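PDB 4XUR: endo-1,4-beta-xylanase C from Paenibacillus barcinonensis, which hydrolyses internal beta-1,4-xylosidic linkages of xylan, the part described here being its second CBM22 xylan-binding domain, in complex with xylotetraose and calcium. Local coordinates for residues A[14-19]-A[26-31]; A[78-83]-A[142-147]. All blocks are in the same frame, centred on the assembly; numbering follows the deposited sequence.

Contact 1 of 2, residues A[14-19]-A[26-31]; sequences ALFKAD and GNWRAR. Unlike the reference sequence in segment 14-19: D19 (reference Tyr). With CA (calcium ion), chain G; XYP (beta-D-xylopyranose), chain D; XYP (beta-D-xylopyranose), chain B.
The indole of W28 meets F16 and A18 of the short strand 16-18, in a small contact made by van der Waals packing, with no hydrogen bond between the segments and 94 Å² buried. A18 CB lies at the rim of the indole, near the ring plane, 4.0 Å from W28 NE1; a small methyl lets the wide indole lie against the strand at this point. F16 adds its ring rim, CE2 standing 4.4 Å from W28 CZ2, a loose touch between two bulky rings. With CG beside its backbone N (chi1 -74°), W28 swings its flat, wide ring back to the strand, where V169, V64 and F20 also pack on it.

Polar contacts occupy the ends. D19, which stands in place of the reference tyrosine, lends its backbone O to the calcium at 2.4 Å; E21, S46, R48 and D167 complete the protein ligands.

R31 serves the sugar. Its chain bends at chi3 (73°), bringing NH2 within 3.1 Å of C5 of the chain B xylose, while its carbonyl O takes a weak hydrogen bond of 3.3 Å from O3 of the chain D xylose. The guanidinium is fixed by E98 and the backbone O of Y59, and makes a cation-pi contact with Y145. A leucine in its place would probably leave E98 short of one cationic mate and Y145 without its cation, and open the pocket wall beside the xylose.

The 26-31 loop thus runs from the hydrophobic margin of a beta-sandwich, near a calcium site that probably has a structural role, to the xylan-binding cleft of a CBM22 module.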
loop_
_atom_site.group_PDB
_atom_site.type_symbol
_atom_site.label_atom_id
_atom_site.label_comp_id
_atom_site.label_asym_id
_atom_site.label_seq_id
_atom_site.Cartn_x
_atom_site.Cartn_y
_atom_site.Cartn_z
ATOM N N ALA A 14 -11.321 14.575 -3.403
ATOM C CA ALA A 14 -9.999 14.203 -4.084
ATOM C C ALA A 14 -8.733 14.800 -3.444
ATOM O O ALA A 14 -8.247 15.862 -3.865
ATOM C CB ALA A 14 -10.117 14.646 -5.526
ATOM N N LEU A 15 -8.187 14.153 -2.406
ATOM C CA LEU A 15 -7.063 14.692 -1.613
ATOM C C LEU A 15 -5.687 14.216 -2.111
ATOM O O LEU A 15 -4.657 14.859 -1.904
ATOM C CB LEU A 15 -7.287 14.302 -0.141
ATOM C CG LEU A 15 -8.716 14.563 0.366
ATOM C CD1 LEU A 15 -8.831 14.287 1.861
ATOM C CD2 LEU A 15 -9.120 15.970 0.079
ATOM N N PHE A 16 -5.688 13.030 -2.728
ATOM C CA PHE A 16 -4.477 12.397 -3.183
ATOM C C PHE A 16 -4.930 11.417 -4.266
ATOM O O PHE A 16 -5.952 10.762 -4.117
ATOM C CB PHE A 16 -3.818 11.627 -2.025
ATOM C CG PHE A 16 -2.622 10.798 -2.427
ATOM C CD1 PHE A 16 -1.399 11.406 -2.497
ATOM C CD2 PHE A 16 -2.724 9.451 -2.665
ATOM C CE1 PHE A 16 -0.241 10.672 -2.843
ATOM C CE2 PHE A 16 -1.581 8.699 -3.005
ATOM C CZ PHE A 16 -0.366 9.330 -3.072
ATOM N N LYS A 17 -4.156 11.372 -5.377
ATOM C CA LYS A 17 -4.447 10.433 -6.480
ATOM C C LYS A 17 -3.113 9.951 -7.100
ATOM O O LYS A 17 -2.206 10.761 -7.287
ATOM C CB LYS A 17 -5.288 11.092 -7.567
ATOM C CG LYS A 17 -6.782 11.224 -7.292
ATOM C CD LYS A 17 -7.529 11.262 -8.656
ATOM C CE LYS A 17 -8.892 11.903 -8.557
ATOM N NZ LYS A 17 -8.796 13.392 -8.520
ATOM N N ALA A 18 -2.980 8.642 -7.356
ATOM C CA ALA A 18 -1.892 8.116 -8.092
ATOM C C ALA A 18 -2.311 7.088 -9.172
ATOM O O ALA A 18 -2.828 6.037 -8.845
ATOM C CB ALA A 18 -0.832 7.477 -7.148
ATOM N N ASP A 19 -2.092 7.469 -10.435
ATOM C CA ASP A 19 -2.468 6.593 -11.541
ATOM C C ASP A 19 -1.235 6.135 -12.319
ATOM O O ASP A 19 -1.352 5.283 -13.173
ATOM C CB ASP A 19 -3.534 7.223 -12.455
ATOM C CG ASP A 19 -3.017 8.507 -13.157
ATOM O OD1 ASP A 19 -1.794 8.701 -13.315
ATOM O OD2 ASP A 19 -3.843 9.321 -13.556
ATOM N N GLY A 26 7.421 9.075 -7.973
ATOM C CA GLY A 26 7.001 10.018 -6.942
ATOM C C GLY A 26 7.698 9.748 -5.625
ATOM O O GLY A 26 8.897 9.500 -5.590
ATOM N N ASN A 27 6.941 9.813 -4.533
ATOM C CA ASN A 27 7.435 9.482 -3.215
ATOM C C ASN A 27 7.163 8.066 -2.773
ATOM O O ASN A 27 7.377 7.713 -1.557
ATOM C CB ASN A 27 6.842 10.468 -2.163
ATOM C CG ASN A 27 7.253 11.889 -2.419
ATOM O OD1 ASN A 27 6.413 12.762 -2.485
ATOM N ND2 ASN A 27 8.553 12.119 -2.605
ATOM N N TRP A 28 6.763 7.194 -3.711
ATOM C CA TRP A 28 6.530 5.821 -3.355
ATOM C C TRP A 28 7.896 5.146 -3.019
ATOM O O TRP A 28 8.890 5.408 -3.698
ATOM C CB TRP A 28 5.821 5.092 -4.470
ATOM C CG TRP A 28 4.361 5.463 -4.592
ATOM C CD1 TRP A 28 3.860 6.521 -5.274
ATOM C CD2 TRP A 28 3.238 4.781 -3.994
ATOM N NE1 TRP A 28 2.486 6.552 -5.152
ATOM C CE2 TRP A 28 2.068 5.490 -4.367
ATOM C CE3 TRP A 28 3.112 3.662 -3.164
ATOM C CZ2 TRP A 28 0.810 5.115 -3.960
ATOM C CZ3 TRP A 28 1.867 3.264 -2.775
ATOM C CH2 TRP A 28 0.702 3.989 -3.148
ATOM N N ARG A 29 7.924 4.316 -1.992
ATOM C CA ARG A 29 9.176 3.680 -1.511
ATOM C C ARG A 29 8.928 2.221 -1.080
ATOM O O ARG A 29 7.818 1.836 -0.751
ATOM C CB ARG A 29 9.881 4.423 -0.399
ATOM C CG ARG A 29 9.172 4.559 0.946
ATOM C CD ARG A 29 10.107 5.076 2.030
ATOM N NE ARG A 29 9.448 5.275 3.325
ATOM C CZ ARG A 29 9.245 4.341 4.255
ATOM N NH1 ARG A 29 9.596 3.024 4.078
ATOM N NH2 ARG A 29 8.659 4.707 5.427
ATOM N N ALA A 30 10.028 1.458 -1.059
ATOM C CA ALA A 30 10.034 0.132 -0.446
ATOM C C ALA A 30 10.071 0.226 1.107
ATOM O O ALA A 30 10.469 1.272 1.681
ATOM C CB ALA A 30 11.268 -0.645 -0.976
ATOM N N ARG A 31 9.753 -0.883 1.786
ATOM C CA ARG A 31 9.793 -0.976 3.229
ATOM C C ARG A 31 11.031 -1.738 3.753
ATOM O O ARG A 31 11.366 -1.651 4.935
ATOM C CB ARG A 31 8.511 -1.631 3.728
ATOM C CG ARG A 31 7.273 -0.836 3.298
ATOM C CD ARG A 31 5.976 -1.329 4.000
ATOM N NE ARG A 31 5.951 -0.944 5.384
ATOM C CZ ARG A 31 5.735 -1.774 6.419
ATOM N NH1 ARG A 31 5.569 -3.080 6.223
ATOM N NH2 ARG A 31 5.703 -1.261 7.648
HETATM CA CA CA G . -2.454 3.412 -14.158
HETATM O O1 XYP D . 14.500 -2.607 6.867
HETATM C C1 XYP D . 14.144 -1.903 8.080
HETATM C C2 XYP D . 13.023 -0.893 7.773
HETATM C C3 XYP D . 11.729 -1.073 8.572
HETATM C C4 XYP D . 11.351 -2.551 8.643
HETATM C C5 XYP D . 12.527 -3.563 8.622
HETATM O O2 XYP D . 13.462 0.455 7.929
HETATM O O3 XYP D . 10.649 -0.374 7.858
HETATM O O4 XYP D . 10.543 -2.704 9.808
HETATM O O5 XYP D . 13.718 -2.875 9.044
HETATM C C1 XYP B . 9.378 -3.665 9.536
HETATM C C2 XYP B . 9.219 -4.644 10.658
HETATM C C3 XYP B . 8.033 -5.540 10.470
HETATM C C4 XYP B . 6.786 -4.682 10.175
HETATM C C5 XYP B . 7.061 -3.690 9.055
HETATM O O2 XYP B . 10.443 -5.457 10.755
HETATM O O3 XYP B . 7.778 -6.310 11.638
HETATM O O4 XYP B . 5.743 -5.525 9.791
HETATM O O5 XYP B . 8.164 -2.867 9.392
HETATM O O HOH W 1 -4.449 4.345 -14.165
#

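Contact 2 of 2, residues A[78-83]-A[142-147]; sequences ISFWAM and LRMYAE. With XYP (beta-D-xylopyranose), chain C.
I78 and F80 pack against M144 and A146 in a face-to-face contact between the two sheets of the beta-sandwich, close to the centre of the domain. The strands run in roughly the same direction, 30° apart, and their axes come no nearer than 9.8 Å, too far for backbone pairing, so side chains alone fill the interval.

M144 is the bridge. Its CG sits between the backbone N and the carbonyl carbon (chi1 67°), and the bend at chi3 carries CE to I78 CG2 at 3.5 Å. The same methyl reaches F80 CD1, at 4.0 Å, coming at the ring obliquely. An unbranched, pliable thioether suits this position because it lies alongside both partners, running past them in the opposite direction and filling the space between a branched aliphatic and an aromatic ring. Farther along, the F80 ring offers CZ to A146 CB at 3.8 Å; the small alanine leaves room for the phenyl to come up close to its strand.

The opposite side of strand 139-147 is polar and binds sugar. Y145 OH donates to O2 of the chain C xylose, 3.0 Å away, and that same O2 donates a hydrogen bond to E147 OE1 at 2.5 Å. The other carboxylate oxygen, E147 OE2, accepts from O3 at 2.8 Å, so the carboxylate spans two neighbouring sugar hydroxyls; S96 also bonds to OE2 and would help hold its orientation.

Around this core, strand 75-83 lies between strands 124-131 and 164-173, with V169 of the latter packing on both F80 and M144, while strand 139-147 is flanked in its own sheet by strands 63-65 and 90-101.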
loop_
_atom_site.group_PDB
_atom_site.type_symbol
_atom_site.label_atom_id
_atom_site.label_comp_id
_atom_site.label_asym_id
_atom_site.label_seq_id
_atom_site.Cartn_x
_atom_site.Cartn_y
_atom_site.Cartn_z
ATOM N N ILE A 78 -9.872 5.872 1.797
ATOM C CA ILE A 78 -8.750 5.417 0.972
ATOM C C ILE A 78 -9.150 4.220 0.147
ATOM O O ILE A 78 -9.743 3.237 0.653
ATOM C CB ILE A 78 -7.508 5.053 1.795
ATOM C CG1 ILE A 78 -7.096 6.216 2.652
ATOM C CG2 ILE A 78 -6.386 4.618 0.867
ATOM C CD1 ILE A 78 -5.663 6.127 3.213
ATOM N N SER A 79 -8.747 4.263 -1.091
ATOM C CA SER A 79 -8.898 3.095 -2.014
ATOM C C SER A 79 -7.731 2.916 -2.944
ATOM O O SER A 79 -6.943 3.818 -3.186
ATOM C CB SER A 79 -10.151 3.273 -2.840
ATOM O OG SER A 79 -10.052 4.440 -3.689
ATOM N N PHE A 80 -7.607 1.673 -3.464
ATOM C CA PHE A 80 -6.626 1.350 -4.512
ATOM C C PHE A 80 -6.973 0.029 -5.148
ATOM O O PHE A 80 -7.704 -0.729 -4.581
ATOM C CB PHE A 80 -5.175 1.346 -4.005
ATOM C CG PHE A 80 -4.794 0.223 -3.074
ATOM C CD1 PHE A 80 -4.896 0.378 -1.683
ATOM C CD2 PHE A 80 -4.198 -0.958 -3.563
ATOM C CE1 PHE A 80 -4.440 -0.620 -0.812
ATOM C CE2 PHE A 80 -3.775 -1.957 -2.708
ATOM C CZ PHE A 80 -3.891 -1.779 -1.334
ATOM N N TRP A 81 -6.400 -0.208 -6.337
ATOM C CA TRP A 81 -6.573 -1.475 -7.082
ATOM C C TRP A 81 -5.323 -2.234 -7.065
ATOM O O TRP A 81 -4.230 -1.654 -7.174
ATOM C CB TRP A 81 -6.989 -1.179 -8.503
ATOM C CG TRP A 81 -8.374 -0.547 -8.592
ATOM C CD1 TRP A 81 -8.682 0.751 -8.384
ATOM C CD2 TRP A 81 -9.592 -1.193 -8.972
ATOM N NE1 TRP A 81 -10.020 0.960 -8.514
ATOM C CE2 TRP A 81 -10.616 -0.222 -8.859
ATOM C CE3 TRP A 81 -9.933 -2.499 -9.267
ATOM C CZ2 TRP A 81 -11.946 -0.513 -9.168
ATOM C CZ3 TRP A 81 -11.263 -2.780 -9.564
ATOM C CH2 TRP A 81 -12.245 -1.809 -9.472
ATOM N N ALA A 82 -5.432 -3.550 -6.926
ATOM C CA ALA A 82 -4.254 -4.417 -6.842
ATOM C C ALA A 82 -4.458 -5.623 -7.715
ATOM O O ALA A 82 -5.627 -6.026 -7.956
ATOM C CB ALA A 82 -3.983 -4.833 -5.407
ATOM N N MET A 83 -3.339 -6.180 -8.194
ATOM C CA MET A 83 -3.322 -7.396 -9.063
ATOM C C MET A 83 -2.015 -8.150 -8.874
ATOM O O MET A 83 -0.973 -7.555 -8.650
ATOM C CB MET A 83 -3.577 -7.001 -10.519
ATOM C CG MET A 83 -3.766 -8.188 -11.497
ATOM S SD MET A 83 -2.204 -8.801 -12.165
ATOM C CE MET A 83 -1.914 -7.557 -13.408
ATOM N N LEU A 142 2.090 9.236 8.579
ATOM C CA LEU A 142 1.028 8.304 8.346
ATOM C C LEU A 142 1.124 7.879 6.876
ATOM O O LEU A 142 0.793 8.661 5.981
ATOM C CB LEU A 142 -0.344 8.966 8.622
ATOM C CG LEU A 142 -1.631 8.097 8.581
ATOM C CD1 LEU A 142 -2.731 8.669 9.508
ATOM C CD2 LEU A 142 -2.190 7.938 7.204
ATOM N N ARG A 143 1.535 6.647 6.660
ATOM C CA ARG A 143 1.875 6.189 5.301
ATOM C C ARG A 143 1.015 5.020 4.977
ATOM O O ARG A 143 0.897 4.050 5.756
ATOM C CB ARG A 143 3.353 5.801 5.247
ATOM C CG ARG A 143 4.316 6.847 5.738
ATOM C CD ARG A 143 5.020 6.457 7.018
ATOM N NE ARG A 143 5.778 7.585 7.637
ATOM C CZ ARG A 143 6.719 7.495 8.543
ATOM N NH1 ARG A 143 7.139 6.344 9.048
ATOM N NH2 ARG A 143 7.307 8.611 8.949
ATOM N N MET A 144 0.399 5.091 3.820
ATOM C CA MET A 144 -0.392 3.962 3.348
ATOM C C MET A 144 0.517 2.957 2.648
ATOM O O MET A 144 1.451 3.334 1.993
ATOM C CB MET A 144 -1.501 4.399 2.445
ATOM C CG MET A 144 -1.066 4.976 1.107
ATOM S SD MET A 144 -2.529 5.338 0.114
ATOM C CE MET A 144 -3.145 3.671 -0.134
ATOM N N TYR A 145 0.231 1.652 2.767
ATOM C CA TYR A 145 1.000 0.668 2.042
ATOM C C TYR A 145 0.201 -0.583 1.767
ATOM O O TYR A 145 -0.858 -0.783 2.410
ATOM C CB TYR A 145 2.338 0.326 2.752
ATOM C CG TYR A 145 2.278 -0.383 4.071
ATOM C CD1 TYR A 145 2.122 0.347 5.233
ATOM C CD2 TYR A 145 2.499 -1.770 4.175
ATOM C CE1 TYR A 145 2.114 -0.279 6.464
ATOM C CE2 TYR A 145 2.489 -2.420 5.404
ATOM C CZ TYR A 145 2.329 -1.660 6.544
ATOM O OH TYR A 145 2.326 -2.257 7.805
ATOM N N ALA A 146 0.689 -1.388 0.813
ATOM C CA ALA A 146 0.076 -2.696 0.568
ATOM C C ALA A 146 1.035 -3.785 0.931
ATOM O O ALA A 146 2.231 -3.644 0.796
ATOM C CB ALA A 146 -0.310 -2.848 -0.924
ATOM N N GLU A 147 0.464 -4.932 1.345
ATOM C CA GLU A 147 1.269 -6.077 1.772
ATOM C C GLU A 147 0.416 -7.341 1.735
ATOM O O GLU A 147 -0.748 -7.306 1.449
ATOM C CB GLU A 147 1.778 -5.872 3.174
ATOM C CG GLU A 147 0.681 -5.790 4.243
ATOM C CD GLU A 147 1.236 -5.572 5.618
ATOM O OE1 GLU A 147 2.438 -5.902 5.897
ATOM O OE2 GLU A 147 0.460 -5.073 6.462
HETATM C C1 XYP C . 4.472 -5.089 10.218
HETATM C C2 XYP C . 3.377 -5.604 9.285
HETATM C C3 XYP C . 1.983 -5.247 9.786
HETATM C C4 XYP C . 1.847 -5.651 11.273
HETATM C C5 XYP C . 3.026 -5.133 12.102
HETATM O O2 XYP C . 3.530 -5.003 8.005
HETATM O O3 XYP C . 0.992 -5.910 9.039
HETATM O O4 XYP C . 0.615 -5.065 11.755
HETATM O O5 XYP C . 4.243 -5.615 11.570
#

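Contact 1 closes before contact 2 opens along the chain, and their centres lie about 9 Å apart within one carbohydrate-binding domain. V169 of strand 164-173 is common to both, packing on F16 and W28 in one and on F80 and M144 in the other, so one strand lines both hydrophobic patches. They meet again at the cleft: R31 NH1 comes within 3.3 Å of Y145 CE2, and E98 binds R29, R31 and R143. The 26-31 loop and strand 139-147 both contribute to one xylan-binding surface, with Y59, Y110 and W150 completing the pocket, while strands 16-18 and 75-83 belong to the sheet behind it, the calcium lying near the end of 16-18.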